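Local atomic coordinates of histidine acid phosphatase (Bifidobacterium longum subsp. infantis, PDB entry 6RXD), a protein that probably removes phosphate groups from inositol polyphosphates such as phytate, and from 2,3-bisphosphoglycerate, as a histidine acid phosphatase of the MINPP type. Residues A[277-280]-A[281-284]; A[405-409]-A[410-414]; A[484-487]-A[488-492]. All coordinates share one frame; numbering follows the deposited sequence.

Interaction 1 (A[277-280]-A[281-284])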
loop_
_atom_site.group_PDB
_atom_site.type_symbol
_atom_site.label_atom_id
_atom_site.label_comp_id
_atom_site.label_asym_id
_atom_site.label_seq_id
_atom_site.Cartn_x
_atom_site.Cartn_y
_atom_site.Cartn_z
ATOM N N ASN A 277 -12.083 10.373 24.985
ATOM C CA ASN A 277 -10.715 10.409 25.491
ATOM C C ASN A 277 -9.741 10.983 24.470
ATOM O O ASN A 277 -10.055 11.098 23.286
ATOM C CB ASN A 277 -10.281 9.002 25.928
ATOM C CG ASN A 277 -9.175 9.023 26.962
ATOM O OD1 ASN A 277 -8.874 10.064 27.548
ATOM N ND2 ASN A 277 -8.570 7.862 27.204
ATOM N N CYS A 278 -8.569 11.372 24.949
ATOM C CA CYS A 278 -7.517 11.917 24.101
ATOM C C CYS A 278 -6.196 11.314 24.556
ATOM O O CYS A 278 -5.992 11.122 25.752
ATOM C CB CYS A 278 -7.475 13.440 24.245
ATOM S SG CYS A 278 -6.287 14.293 23.183
ATOM N N ALA A 279 -5.309 11.014 23.609
ATOM C CA ALA A 279 -3.991 10.481 23.953
ATOM C C ALA A 279 -3.263 11.428 24.913
ATOM O O ALA A 279 -3.342 12.650 24.751
ATOM C CB ALA A 279 -3.178 10.275 22.703
ATOM N N PRO A 280 -2.561 10.871 25.918
ATOM C CA PRO A 280 -1.825 11.709 26.876
ATOM C C PRO A 280 -0.851 12.639 26.158
ATOM O O PRO A 280 -0.099 12.178 25.291
ATOM C CB PRO A 280 -1.041 10.687 27.707
ATOM C CG PRO A 280 -1.837 9.429 27.613
ATOM C CD PRO A 280 -2.396 9.433 26.210
ATOM N N GLY A 281 -0.884 13.927 26.496
ATOM C CA GLY A 281 0.031 14.900 25.917
ATOM C C GLY A 281 -0.423 15.513 24.606
ATOM O O GLY A 281 0.198 16.446 24.088
ATOM N N ALA A 282 -1.513 14.994 24.055
ATOM C CA ALA A 282 -1.999 15.472 22.773
ATOM C C ALA A 282 -2.898 16.693 22.920
ATOM O O ALA A 282 -3.582 16.855 23.930
ATOM C CB ALA A 282 -2.741 14.361 22.045
ATOM N N ASP A 283 -2.895 17.534 21.891
ATOM C CA ASP A 283 -3.763 18.702 21.814
ATOM C C ASP A 283 -4.873 18.365 20.833
ATOM O O ASP A 283 -4.632 18.282 19.623
ATOM C CB ASP A 283 -2.962 19.905 21.301
ATOM C CG ASP A 283 -3.766 21.204 21.288
ATOM O OD1 ASP A 283 -3.137 22.273 21.451
ATOM O OD2 ASP A 283 -5.004 21.174 21.108
ATOM N N ALA A 284 -6.086 18.183 21.351
ATOM C CA ALA A 284 -7.222 17.746 20.540
ATOM C C ALA A 284 -7.531 18.685 19.374
ATOM O O ALA A 284 -8.042 18.250 18.340
ATOM C CB ALA A 284 -8.460 17.567 21.417
#
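Cys278 and Ala282 meet on the inner side of a tight reversal of the chain, a type II beta turn running from Ala279 to Ala282. Cys278 is modelled in two conformers, and the sulfur contacts given are those of one of them. In it SG lies 3.7 Å from CB of Ala282, an apolar touch between the two arms of the turn; SG swings anti to the backbone N of its own residue (chi1 -177°), and this rotation carries it across to the arm that returns. The same sulfur reaches the methyl of Ala284 more loosely, at 4.3 Å between SG and CB. Pro280 and Gly281 form the exposed corner. Pro280 supplies the fixed phi of the first corner position, and Gly281 takes a positive phi of 87°, where a side chain would run into the carbonyl O of Pro280. The turn is closed by Ala282 N, which donates to Ala279 O at 3.1 Å. Cys278 is also one half of the disulfide with Cys291, which ties the turn to a later part of the same long loop, between strands 264-265 and 297-298. Backbone bonding of Ala279 with Ala290 adds a second tie, while Ala279, Pro280 and Ala282 rest on Thr89 and Val93 of helix 75-95.

Interaction 2 (A[405-409]-A[410-414]); sequences PFAAL and LGLPG
Phe406 and Leu410 pack one helical turn apart where helix 400-410 ends in a Schellman motif, a buried local contact within the histidine phosphatase fold. Gly411 is the C-prime residue: its positive phi of 71° turns the chain out of the helix, and Leu412 N then reaches back to Ala407 O at 3.0 Å, lying in the carbonyl plane. The inner bond of the motif, from Gly411 N to Ala408 O, is weak, as is a second one from the same N to Ala407 O. With its CG anti to the backbone N (chi1 -171°), Phe406 presents one ring face to the leucine, and the CH-pi contact places Leu410 CD1 3.8 Å from the ring centroid, displaced toward the CZ and CE2 rim. Around this end, Phe406 meets the ring of Phe378 on helix 372-386, and Leu412 packs on strands 445-453 and 467-472. An alanine in place of Phe406 would leave Leu410 CD1 without its aromatic face and is likely to open a gap toward Phe378. Beyond the glycine, Leu412 folds back so that its CD1 lies 3.9 Å from CB of Ala407, an apolar contact across the helix end.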
loop_
_atom_site.group_PDB
_atom_site.type_symbol
_atom_site.label_atom_id
_atom_site.label_comp_id
_atom_site.label_asym_id
_atom_site.label_seq_id
_atom_site.Cartn_x
_atom_site.Cartn_y
_atom_site.Cartn_z
ATOM N N PRO A 405 -5.892 -3.697 -6.589
ATOM C CA PRO A 405 -6.580 -4.094 -7.826
ATOM C C PRO A 405 -5.710 -3.921 -9.070
ATOM O O PRO A 405 -5.855 -4.690 -10.020
ATOM C CB PRO A 405 -7.809 -3.177 -7.864
ATOM C CG PRO A 405 -7.447 -1.999 -6.998
ATOM C CD PRO A 405 -6.552 -2.568 -5.910
ATOM N N PHE A 406 -4.808 -2.945 -9.058
ATOM C CA PHE A 406 -3.916 -2.722 -10.198
ATOM C C PHE A 406 -3.053 -3.962 -10.424
ATOM O O PHE A 406 -2.939 -4.450 -11.550
ATOM C CB PHE A 406 -3.054 -1.479 -9.936
ATOM C CG PHE A 406 -2.243 -1.013 -11.126
ATOM C CD1 PHE A 406 -2.836 -0.775 -12.362
ATOM C CD2 PHE A 406 -0.889 -0.765 -10.977
ATOM C CE1 PHE A 406 -2.070 -0.312 -13.443
ATOM C CE2 PHE A 406 -0.124 -0.299 -12.035
ATOM C CZ PHE A 406 -0.721 -0.073 -13.274
ATOM N N ALA A 407 -2.483 -4.493 -9.342
ATOM C CA ALA A 407 -1.692 -5.734 -9.410
ATOM C C ALA A 407 -2.502 -6.918 -9.931
ATOM O O ALA A 407 -2.006 -7.724 -10.714
ATOM C CB ALA A 407 -1.101 -6.065 -8.033
ATOM N N ALA A 408 -3.750 -7.030 -9.481
ATOM C CA ALA A 408 -4.609 -8.121 -9.912
ATOM C C ALA A 408 -4.975 -7.973 -11.388
ATOM O O ALA A 408 -4.998 -8.965 -12.134
ATOM C CB ALA A 408 -5.868 -8.197 -9.037
ATOM N N LEU A 409 -5.246 -6.741 -11.820
ATOM C CA LEU A 409 -5.613 -6.500 -13.224
ATOM C C LEU A 409 -4.426 -6.771 -14.153
ATOM O O LEU A 409 -4.596 -7.330 -15.241
ATOM C CB LEU A 409 -6.111 -5.066 -13.395
ATOM C CG LEU A 409 -6.669 -4.737 -14.779
ATOM C CD1 LEU A 409 -7.936 -5.507 -15.037
ATOM C CD2 LEU A 409 -6.949 -3.234 -14.809
ATOM N N LEU A 410 -3.229 -6.378 -13.722
ATOM C CA LEU A 410 -2.009 -6.619 -14.496
ATOM C C LEU A 410 -1.539 -8.062 -14.413
ATOM O O LEU A 410 -0.731 -8.500 -15.234
ATOM C CB LEU A 410 -0.863 -5.729 -13.998
ATOM C CG LEU A 410 -0.820 -4.297 -14.511
ATOM C CD1 LEU A 410 0.278 -3.524 -13.793
ATOM C CD2 LEU A 410 -0.563 -4.321 -16.013
ATOM N N GLY A 411 -2.006 -8.790 -13.403
ATOM C CA GLY A 411 -1.550 -10.162 -13.218
ATOM C C GLY A 411 -0.112 -10.225 -12.739
ATOM O O GLY A 411 0.645 -11.114 -13.138
ATOM N N LEU A 412 0.260 -9.274 -11.879
ATOM C CA LEU A 412 1.598 -9.228 -11.296
ATOM C C LEU A 412 1.834 -10.438 -10.397
ATOM O O LEU A 412 0.892 -11.051 -9.896
ATOM C CB LEU A 412 1.764 -7.937 -10.484
ATOM C CG LEU A 412 1.719 -6.628 -11.267
ATOM C CD1 LEU A 412 1.996 -5.432 -10.343
ATOM C CD2 LEU A 412 2.735 -6.681 -12.396
ATOM N N PRO A 413 3.112 -10.797 -10.181
ATOM C CA PRO A 413 3.398 -11.966 -9.341
ATOM C C PRO A 413 2.790 -11.807 -7.953
ATOM O O PRO A 413 2.863 -10.713 -7.360
ATOM C CB PRO A 413 4.927 -11.970 -9.252
ATOM C CG PRO A 413 5.381 -11.179 -10.471
ATOM C CD PRO A 413 4.333 -10.150 -10.691
ATOM N N GLY A 414 2.176 -12.878 -7.451
ATOM C CA GLY A 414 1.451 -12.807 -6.191
ATOM C C GLY A 414 -0.044 -12.568 -6.343
ATOM O O GLY A 414 -0.807 -12.888 -5.433
#

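Interaction 3 (A[484-487]-A[488-492]); sequences TPVA and DGSTW
Pro485 begins the contact by setting its ring against the backbone of the returning chain: CB lies 3.2 Å from Trp492 O, and the same carbon also approaches Ser490 O. Next along the chain, Val486 provides the main polar link. Its backbone N donates to Trp492 O at 2.8 Å, with a fairly straight N-H...O angle of 155°. The two methyls of Val486 diverge from there. CG1, anti to the carbonyl carbon (chi1 -61°), runs alongside Trp492 O; this leaves CG2 between the backbone N and the carbonyl carbon, where it lies 3.5 Å from Ser490 OG and also brushes CB of Trp492. Ala487 then opens a type II beta turn that ends at Ser490, with Asp488 and the positive-phi Gly489 at the exposed corner. Its closing bond, Ser490 N to Ala487 O, is long at 3.3 Å. Ser490 itself forms an ST turn: OG, anti to its own backbone N (chi1 -178°), accepts from Trp492 N at 3.0 Å, a nearly linear bond. At the corner, Asp488 makes a salt bridge with Arg514, which also donates to Pro485 O; the Trp492 ring meets Tyr451 edge-to-face. Thus the loop that leads into strand 493-494 is closed chiefly by backbone bonds. The hydroxyl of Ser490 works within its own arm, fixing the path of the chain just before the carbonyl of Trp492 that receives Val486, while apolar contact between the arms is limited to a few carbons.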
loop_
_atom_site.group_PDB
_atom_site.type_symbol
_atom_site.label_atom_id
_atom_site.label_comp_id
_atom_site.label_asym_id
_atom_site.label_seq_id
_atom_site.Cartn_x
_atom_site.Cartn_y
_atom_site.Cartn_z
ATOM N N THR A 484 4.232 -11.511 -25.092
ATOM C CA THR A 484 5.453 -11.953 -25.768
ATOM C C THR A 484 6.451 -10.806 -25.826
ATOM O O THR A 484 6.126 -9.750 -26.353
ATOM C CB THR A 484 5.149 -12.356 -27.221
ATOM O OG1 THR A 484 4.206 -13.429 -27.228
ATOM C CG2 THR A 484 6.420 -12.796 -27.947
ATOM N N PRO A 485 7.669 -11.004 -25.282
ATOM C CA PRO A 485 8.651 -9.910 -25.325
ATOM C C PRO A 485 9.290 -9.736 -26.694
ATOM O O PRO A 485 8.984 -10.482 -27.627
ATOM C CB PRO A 485 9.705 -10.321 -24.276
ATOM C CG PRO A 485 9.506 -11.780 -24.062
ATOM C CD PRO A 485 8.056 -12.079 -24.353
ATOM N N VAL A 486 10.180 -8.756 -26.821
ATOM C CA VAL A 486 10.704 -8.395 -28.137
ATOM C C VAL A 486 11.660 -9.434 -28.708
ATOM O O VAL A 486 11.931 -9.452 -29.910
ATOM C CB VAL A 486 11.428 -7.046 -28.096
ATOM C CG1 VAL A 486 10.463 -5.949 -27.674
ATOM C CG2 VAL A 486 12.643 -7.119 -27.152
ATOM N N ALA A 487 12.176 -10.297 -27.841
ATOM C CA ALA A 487 13.100 -11.343 -28.257
ATOM C C ALA A 487 13.133 -12.396 -27.167
ATOM O O ALA A 487 12.757 -12.116 -26.031
ATOM C CB ALA A 487 14.502 -10.771 -28.465
ATOM N N ASP A 488 13.601 -13.599 -27.490
ATOM C CA ASP A 488 13.828 -14.577 -26.435
ATOM C C ASP A 488 14.787 -13.986 -25.410
ATOM O O ASP A 488 15.714 -13.250 -25.771
ATOM C CB ASP A 488 14.433 -15.859 -27.003
ATOM C CG ASP A 488 13.559 -16.512 -28.041
ATOM O OD1 ASP A 488 12.443 -16.954 -27.700
ATOM O OD2 ASP A 488 14.022 -16.615 -29.189
ATOM N N GLY A 489 14.537 -14.275 -24.137
ATOM C CA GLY A 489 15.423 -13.859 -23.067
ATOM C C GLY A 489 15.349 -12.383 -22.706
ATOM O O GLY A 489 16.219 -11.873 -22.002
ATOM N N SER A 490 14.312 -11.696 -23.180
ATOM C CA SER A 490 14.181 -10.266 -22.923
ATOM C C SER A 490 13.021 -9.985 -21.979
ATOM O O SER A 490 12.042 -10.740 -21.944
ATOM C CB SER A 490 13.953 -9.513 -24.235
ATOM O OG SER A 490 13.866 -8.118 -24.012
ATOM N N THR A 491 13.154 -8.900 -21.215
ATOM C CA THR A 491 12.063 -8.372 -20.393
ATOM C C THR A 491 11.498 -7.084 -20.974
ATOM O O THR A 491 10.759 -6.368 -20.295
ATOM C CB THR A 491 12.526 -8.094 -18.951
ATOM O OG1 THR A 491 13.723 -7.313 -18.991
ATOM C CG2 THR A 491 12.797 -9.394 -18.219
ATOM N N TRP A 492 11.857 -6.779 -22.222
ATOM C CA TRP A 492 11.295 -5.639 -22.937
ATOM C C TRP A 492 10.177 -6.108 -23.862
ATOM O O TRP A 492 10.290 -7.162 -24.485
ATOM C CB TRP A 492 12.383 -4.918 -23.746
ATOM C CG TRP A 492 13.434 -4.334 -22.869
ATOM C CD1 TRP A 492 14.513 -4.983 -22.327
ATOM C CD2 TRP A 492 13.506 -2.981 -22.407
ATOM N NE1 TRP A 492 15.244 -4.117 -21.550
ATOM C CE2 TRP A 492 14.647 -2.880 -21.583
ATOM C CE3 TRP A 492 12.709 -1.844 -22.604
ATOM C CZ2 TRP A 492 15.021 -1.682 -20.957
ATOM C CZ3 TRP A 492 13.077 -0.657 -21.988
ATOM C CH2 TRP A 492 14.226 -0.584 -21.175
#

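How the interactions relate
Interaction 2 is the buried one, closing helix 400-410 against helix 372-386 and the central mixed sheet, and apolar side chains dominate its packing. Interaction 1 lies at the surface and interaction 3 is partly buried; each folds a loop through a type II turn with glycine at the third position. Their outside ties differ: the disulfide to Cys291 and helix 75-95 hold 277-284, whereas the C-terminal residues, Arg514 among them, hold 484-492. Interactions 2 and 3 share strand 467-472 as a neighbour, with centres about 20 Å apart. Interaction 1 is remote, on the other side of the chain's centre, its centre about 57 Å from that of interaction 3.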